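Local structure of importin subunit beta-1 (Saccharomyces cerevisiae, 5OWU) at residues A[826-831]-A[850-855]; A[99-104]-A[117-122]. The protein carries proteins into the nucleus as the importin beta receptor, binding importin alpha, which in turn recognises the classical nuclear localization signal of the cargo. All blocks are in the same frame, centred on the assembly; numbering follows the deposited sequence.

Interaction 1. Residues A[826-831]-A[850-855]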
loop_
_atom_site.group_PDB
_atom_site.type_symbol
_atom_site.label_atom_id
_atom_site.label_comp_id
_atom_site.label_asym_id
_atom_site.label_seq_id
_atom_site.Cartn_x
_atom_site.Cartn_y
_atom_site.Cartn_z
ATOM N N TRP A 826 -8.951 25.713 -16.786
ATOM C CA TRP A 826 -8.250 24.560 -16.230
ATOM C C TRP A 826 -7.185 24.042 -17.193
ATOM O O TRP A 826 -6.130 23.580 -16.749
ATOM C CB TRP A 826 -9.243 23.459 -15.840
ATOM C CG TRP A 826 -9.831 22.671 -16.976
ATOM C CD1 TRP A 826 -11.044 22.864 -17.562
ATOM C CD2 TRP A 826 -9.235 21.548 -17.644
ATOM N NE1 TRP A 826 -11.242 21.940 -18.561
ATOM C CE2 TRP A 826 -10.147 21.120 -18.631
ATOM C CE3 TRP A 826 -8.020 20.867 -17.506
ATOM C CZ2 TRP A 826 -9.883 20.044 -19.478
ATOM C CZ3 TRP A 826 -7.759 19.796 -18.352
ATOM C CH2 TRP A 826 -8.688 19.397 -19.324
ATOM N N VAL A 827 -7.415 24.152 -18.504
ATOM C CA VAL A 827 -6.393 23.745 -19.470
ATOM C C VAL A 827 -5.177 24.660 -19.371
ATOM O O VAL A 827 -4.040 24.197 -19.219
ATOM C CB VAL A 827 -6.976 23.730 -20.896
ATOM C CG1 VAL A 827 -5.902 23.380 -21.932
ATOM C CG2 VAL A 827 -8.123 22.744 -20.983
ATOM N N ILE A 828 -5.398 25.973 -19.462
ATOM C CA ILE A 828 -4.298 26.933 -19.374
ATOM C C ILE A 828 -3.524 26.736 -18.074
ATOM O O ILE A 828 -2.290 26.615 -18.068
ATOM C CB ILE A 828 -4.843 28.368 -19.497
ATOM C CG1 ILE A 828 -5.435 28.595 -20.896
ATOM C CG2 ILE A 828 -3.754 29.399 -19.192
ATOM C CD1 ILE A 828 -6.540 29.649 -20.948
ATOM N N ASP A 829 -4.244 26.698 -16.951
ATOM C CA ASP A 829 -3.600 26.535 -15.651
ATOM C C ASP A 829 -2.805 25.237 -15.584
ATOM O O ASP A 829 -1.704 25.209 -15.025
ATOM C CB ASP A 829 -4.651 26.575 -14.542
ATOM C CG ASP A 829 -5.337 27.926 -14.435
ATOM O OD1 ASP A 829 -4.814 28.909 -15.004
ATOM O OD2 ASP A 829 -6.395 28.007 -13.774
ATOM N N TYR A 830 -3.345 24.150 -16.140
ATOM C CA TYR A 830 -2.632 22.876 -16.110
ATOM C C TYR A 830 -1.353 22.942 -16.935
ATOM O O TYR A 830 -0.289 22.490 -16.488
ATOM C CB TYR A 830 -3.540 21.756 -16.619
ATOM C CG TYR A 830 -2.879 20.397 -16.609
ATOM C CD1 TYR A 830 -2.339 19.881 -15.440
ATOM C CD2 TYR A 830 -2.804 19.627 -17.763
ATOM C CE1 TYR A 830 -1.738 18.645 -15.419
ATOM C CE2 TYR A 830 -2.204 18.387 -17.752
ATOM C CZ TYR A 830 -1.675 17.900 -16.576
ATOM O OH TYR A 830 -1.077 16.668 -16.549
ATOM N N ILE A 831 -1.436 23.504 -18.140
ATOM C CA ILE A 831 -0.243 23.701 -18.957
ATOM C C ILE A 831 0.803 24.481 -18.176
ATOM O O ILE A 831 1.994 24.149 -18.202
ATOM C CB ILE A 831 -0.610 24.408 -20.275
ATOM C CG1 ILE A 831 -1.499 23.494 -21.128
ATOM C CG2 ILE A 831 0.652 24.804 -21.045
ATOM C CD1 ILE A 831 -2.052 24.146 -22.387
ATOM N N TRP A 850 5.391 23.017 -25.873
ATOM C CA TRP A 850 4.701 22.659 -27.110
ATOM C C TRP A 850 3.189 22.811 -26.954
ATOM O O TRP A 850 2.512 23.418 -27.800
ATOM C CB TRP A 850 5.092 21.231 -27.504
ATOM C CG TRP A 850 4.158 20.517 -28.450
ATOM C CD1 TRP A 850 3.346 19.458 -28.150
ATOM C CD2 TRP A 850 3.959 20.790 -29.844
ATOM N NE1 TRP A 850 2.647 19.063 -29.267
ATOM C CE2 TRP A 850 3.004 19.863 -30.320
ATOM C CE3 TRP A 850 4.489 21.728 -30.735
ATOM C CZ2 TRP A 850 2.569 19.851 -31.646
ATOM C CZ3 TRP A 850 4.056 21.713 -32.052
ATOM C CH2 TRP A 850 3.105 20.782 -32.493
ATOM N N ALA A 851 2.646 22.296 -25.848
ATOM C CA ALA A 851 1.210 22.386 -25.603
ATOM C C ALA A 851 0.749 23.834 -25.493
ATOM O O ALA A 851 -0.352 24.176 -25.938
ATOM C CB ALA A 851 0.850 21.626 -24.329
ATOM N N ARG A 852 1.567 24.694 -24.880
ATOM C CA ARG A 852 1.205 26.101 -24.738
ATOM C C ARG A 852 1.175 26.793 -26.094
ATOM O O ARG A 852 0.231 27.528 -26.411
ATOM C CB ARG A 852 2.194 26.795 -23.795
ATOM C CG ARG A 852 1.883 28.255 -23.509
ATOM C CD ARG A 852 0.477 28.421 -22.970
ATOM N NE ARG A 852 0.263 29.737 -22.379
ATOM C CZ ARG A 852 -0.917 30.180 -21.960
ATOM N NH1 ARG A 852 -1.996 29.416 -22.074
ATOM N NH2 ARG A 852 -1.022 31.390 -21.431
ATOM N N GLU A 853 2.204 26.561 -26.913
ATOM C CA GLU A 853 2.202 27.084 -28.275
ATOM C C GLU A 853 0.925 26.683 -29.005
ATOM O O GLU A 853 0.211 27.534 -29.553
ATOM C CB GLU A 853 3.429 26.575 -29.031
ATOM C CG GLU A 853 4.758 26.978 -28.412
ATOM C CD GLU A 853 5.928 26.224 -29.014
ATOM O OE1 GLU A 853 5.777 25.673 -30.125
ATOM O OE2 GLU A 853 6.998 26.176 -28.369
ATOM N N GLN A 854 0.609 25.385 -29.003
ATOM C CA GLN A 854 -0.544 24.926 -29.773
ATOM C C GLN A 854 -1.852 25.462 -29.201
ATOM O O GLN A 854 -2.765 25.812 -29.955
ATOM C CB GLN A 854 -0.558 23.401 -29.835
ATOM C CG GLN A 854 0.568 22.826 -30.666
ATOM C CD GLN A 854 0.549 23.350 -32.092
ATOM O OE1 GLN A 854 -0.504 23.414 -32.727
ATOM N NE2 GLN A 854 1.710 23.754 -32.588
ATOM N N GLN A 855 -1.963 25.536 -27.876
ATOM C CA GLN A 855 -3.173 26.062 -27.253
ATOM C C GLN A 855 -3.402 27.521 -27.641
ATOM O O GLN A 855 -4.508 27.907 -28.043
ATOM C CB GLN A 855 -3.072 25.912 -25.733
ATOM C CG GLN A 855 -4.222 26.538 -24.954
ATOM C CD GLN A 855 -3.874 27.899 -24.370
ATOM O OE1 GLN A 855 -2.742 28.138 -23.949
ATOM N NE2 GLN A 855 -4.850 28.794 -24.341
#
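Ile831 and Arg852 bring the two helices together, their CA atoms 6.4 Å apart, where the segments 826-831 and 850-855 run antiparallel at 150° with their axes 10.2 Å apart. Ile831 points into the interface. Its branch methyl CG2 lies 3.7 Å from Arg852 CB, and the two side chains cross at about a right angle. The other end of Ile831, CD1, sits between Ala851 and Gln855, 3.9 Å from Gln855 CB and 4.3 Å from Ala851 CB. Ile828 lies one turn earlier, at the partly exposed side. Its CG2, anti to the backbone N, approaches the Arg852 guanidinium obliquely, 3.4 Å from NH1. Its CG1, set beside the backbone N (chi1 -66°), lies 3.5 Å from Gln855 NE2. The chain of Arg852 bends at chi2 (55°), which turns CD; this atom also lies near Ile831 CG2. Gln855 NE2 is hydrogen-bonded to Tyr822 O, so this buried amide nitrogen has a polar partner while its flank meets Ile828. An alanine in place of Ile828 removes CG1, CG2 and CD1, which would probably open a gap beside the Arg852 guanidinium and the Gln855 amide and let the arginine end turn more easily. No hydrogen bond joins the two segments. Ala851 also touches Val803 of helix 796-812, and Tyr830 reaches Ala802 of the same helix. The pair is the antiparallel helical hairpin of a HEAT repeat, here HEAT 19, packed against the preceding helices of the solenoid.

Interaction 2. Residues A[99-104]-A[117-122]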
loop_
_atom_site.group_PDB
_atom_site.type_symbol
_atom_site.label_atom_id
_atom_site.label_comp_id
_atom_site.label_asym_id
_atom_site.label_seq_id
_atom_site.Cartn_x
_atom_site.Cartn_y
_atom_site.Cartn_z
ATOM N N ASN A 99 -35.801 -8.349 17.820
ATOM C CA ASN A 99 -35.138 -9.646 17.949
ATOM C C ASN A 99 -33.626 -9.486 18.042
ATOM O O ASN A 99 -32.967 -10.161 18.847
ATOM C CB ASN A 99 -35.511 -10.546 16.770
ATOM C CG ASN A 99 -36.947 -11.038 16.843
ATOM O OD1 ASN A 99 -37.604 -10.925 17.878
ATOM N ND2 ASN A 99 -37.440 -11.591 15.743
ATOM N N ALA A 100 -33.057 -8.593 17.229
ATOM C CA ALA A 100 -31.627 -8.327 17.297
ATOM C C ALA A 100 -31.230 -7.805 18.671
ATOM O O ALA A 100 -30.220 -8.234 19.241
ATOM C CB ALA A 100 -31.235 -7.321 16.218
ATOM N N LEU A 101 -32.011 -6.874 19.220
ATOM C CA LEU A 101 -31.715 -6.355 20.552
ATOM C C LEU A 101 -31.853 -7.441 21.609
ATOM O O LEU A 101 -31.099 -7.453 22.586
ATOM C CB LEU A 101 -32.633 -5.177 20.874
ATOM C CG LEU A 101 -32.266 -3.843 20.217
ATOM C CD1 LEU A 101 -33.434 -2.871 20.292
ATOM C CD2 LEU A 101 -31.028 -3.246 20.873
ATOM N N THR A 102 -32.797 -8.365 21.428
ATOM C CA THR A 102 -32.892 -9.499 22.340
ATOM C C THR A 102 -31.616 -10.325 22.298
ATOM O O THR A 102 -31.064 -10.692 23.342
ATOM C CB THR A 102 -34.101 -10.365 21.985
ATOM O OG1 THR A 102 -35.307 -9.645 22.270
ATOM C CG2 THR A 102 -34.090 -11.678 22.780
ATOM N N ALA A 103 -31.121 -10.616 21.096
ATOM C CA ALA A 103 -29.912 -11.420 20.979
ATOM C C ALA A 103 -28.685 -10.675 21.505
ATOM O O ALA A 103 -27.732 -11.306 21.976
ATOM C CB ALA A 103 -29.709 -11.835 19.523
ATOM N N LEU A 104 -28.699 -9.338 21.458
ATOM C CA LEU A 104 -27.526 -8.572 21.869
ATOM C C LEU A 104 -27.147 -8.867 23.315
ATOM O O LEU A 104 -25.957 -8.900 23.658
ATOM C CB LEU A 104 -27.780 -7.079 21.693
ATOM C CG LEU A 104 -26.579 -6.192 22.025
ATOM C CD1 LEU A 104 -25.474 -6.368 20.998
ATOM C CD2 LEU A 104 -27.007 -4.739 22.124
ATOM N N GLN A 117 -23.209 -7.041 15.222
ATOM C CA GLN A 117 -22.940 -6.713 13.825
ATOM C C GLN A 117 -24.231 -6.420 13.060
ATOM O O GLN A 117 -24.272 -5.506 12.220
ATOM C CB GLN A 117 -22.168 -7.850 13.165
ATOM C CG GLN A 117 -20.811 -8.119 13.775
ATOM C CD GLN A 117 -19.989 -9.095 12.955
ATOM O OE1 GLN A 117 -19.719 -8.863 11.778
ATOM N NE2 GLN A 117 -19.584 -10.191 13.578
ATOM N N LEU A 118 -25.297 -7.179 13.339
ATOM C CA LEU A 118 -26.579 -6.944 12.671
ATOM C C LEU A 118 -27.168 -5.595 13.067
ATOM O O LEU A 118 -27.619 -4.817 12.210
ATOM C CB LEU A 118 -27.555 -8.078 13.009
ATOM C CG LEU A 118 -28.980 -7.959 12.453
ATOM C CD1 LEU A 118 -28.944 -7.935 10.953
ATOM C CD2 LEU A 118 -29.842 -9.098 12.938
ATOM N N ILE A 119 -27.188 -5.313 14.373
ATOM C CA ILE A 119 -27.635 -4.013 14.858
ATOM C C ILE A 119 -26.843 -2.907 14.184
ATOM O O ILE A 119 -27.408 -1.904 13.739
ATOM C CB ILE A 119 -27.512 -3.943 16.392
ATOM C CG1 ILE A 119 -28.563 -4.845 17.042
ATOM C CG2 ILE A 119 -27.655 -2.504 16.887
ATOM C CD1 ILE A 119 -28.305 -5.128 18.504
ATOM N N ALA A 120 -25.522 -3.078 14.084
ATOM C CA ALA A 120 -24.689 -2.065 13.447
ATOM C C ALA A 120 -25.123 -1.817 12.008
ATOM O O ALA A 120 -25.182 -0.666 11.565
ATOM C CB ALA A 120 -23.218 -2.480 13.493
ATOM N N ALA A 121 -25.412 -2.883 11.255
ATOM C CA ALA A 121 -25.812 -2.715 9.854
ATOM C C ALA A 121 -27.131 -1.951 9.734
ATOM O O ALA A 121 -27.268 -1.011 8.927
ATOM C CB ALA A 121 -25.931 -4.085 9.185
ATOM N N ILE A 122 -28.122 -2.344 10.535
ATOM C CA ILE A 122 -29.410 -1.662 10.483
ATOM C C ILE A 122 -29.241 -0.202 10.881
ATOM O O ILE A 122 -29.760 0.702 10.221
ATOM C CB ILE A 122 -30.436 -2.383 11.375
ATOM C CG1 ILE A 122 -30.722 -3.787 10.829
ATOM C CG2 ILE A 122 -31.740 -1.580 11.459
ATOM C CD1 ILE A 122 -31.392 -4.704 11.836
#
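Leu118 and Ile119 meet Ala100 where helix 117-122 packs against helix 99-104. The segments are antiparallel at 143°, with axes 9.6 Å apart. Leu118 comes first and contributes one methyl, CD2, which lies 4.0 Å from Ala100 CB. Leu118 also touches Leu65 of helix 55-67, so it joins this hairpin to an earlier helix. Ile119 follows and makes the largest share of the contact, touching Ala100, Leu101 and Leu104. The CA atoms of Ile119 and Ala100 are 6.4 Å apart, the nearest such pair between the segments. Ile119 CG1, beside the backbone N (chi1 -71°), rests 3.7 Å from Ala100 CB. The terminal methyl CD1 of Ile119 goes further and lies 3.7 Å from Ala100 O, a carbonyl already bonded within its helix to Leu104 N. The same methyl, Ile119 CD1, meets Leu104, 3.8 Å from CB, with both leucine methyls close by. Leu101 comes to Ile119 CD1 with its own CD2, at 4.1 Å. Both leucines cross Ile119 at about a right angle. Ile119 also touches Trp132 of the following loop. Leu104 in turn touches Ala154 and Ser155 of helix 149-165. All the side-chain contacts between the segments are between aliphatic groups, and no hydrogen bond crosses between them. The hairpin of HEAT 3 is thus held here by shape and burial of methyl groups, with an isoleucine set against an alanine and two leucines, and not by directional polar bonds.

Interactions 1 and 2 lie near opposite ends of the sequence, in HEAT 19 and HEAT 3. Their centres are about 57 Å apart, and their nearest atoms about 39 Å, so they do not touch. Along the chain they stand in series: 99-104 with 117-122 closes before 826-831 with 850-855 opens. Each joins the two helices of one antiparallel hairpin, and each has an isoleucine directed into the interface. They differ in chemistry. Interaction 1 includes an arginine and a glutamine, whereas interaction 2 is aliphatic. The assembly holds a single protein chain, and no annotated site lies in either contact.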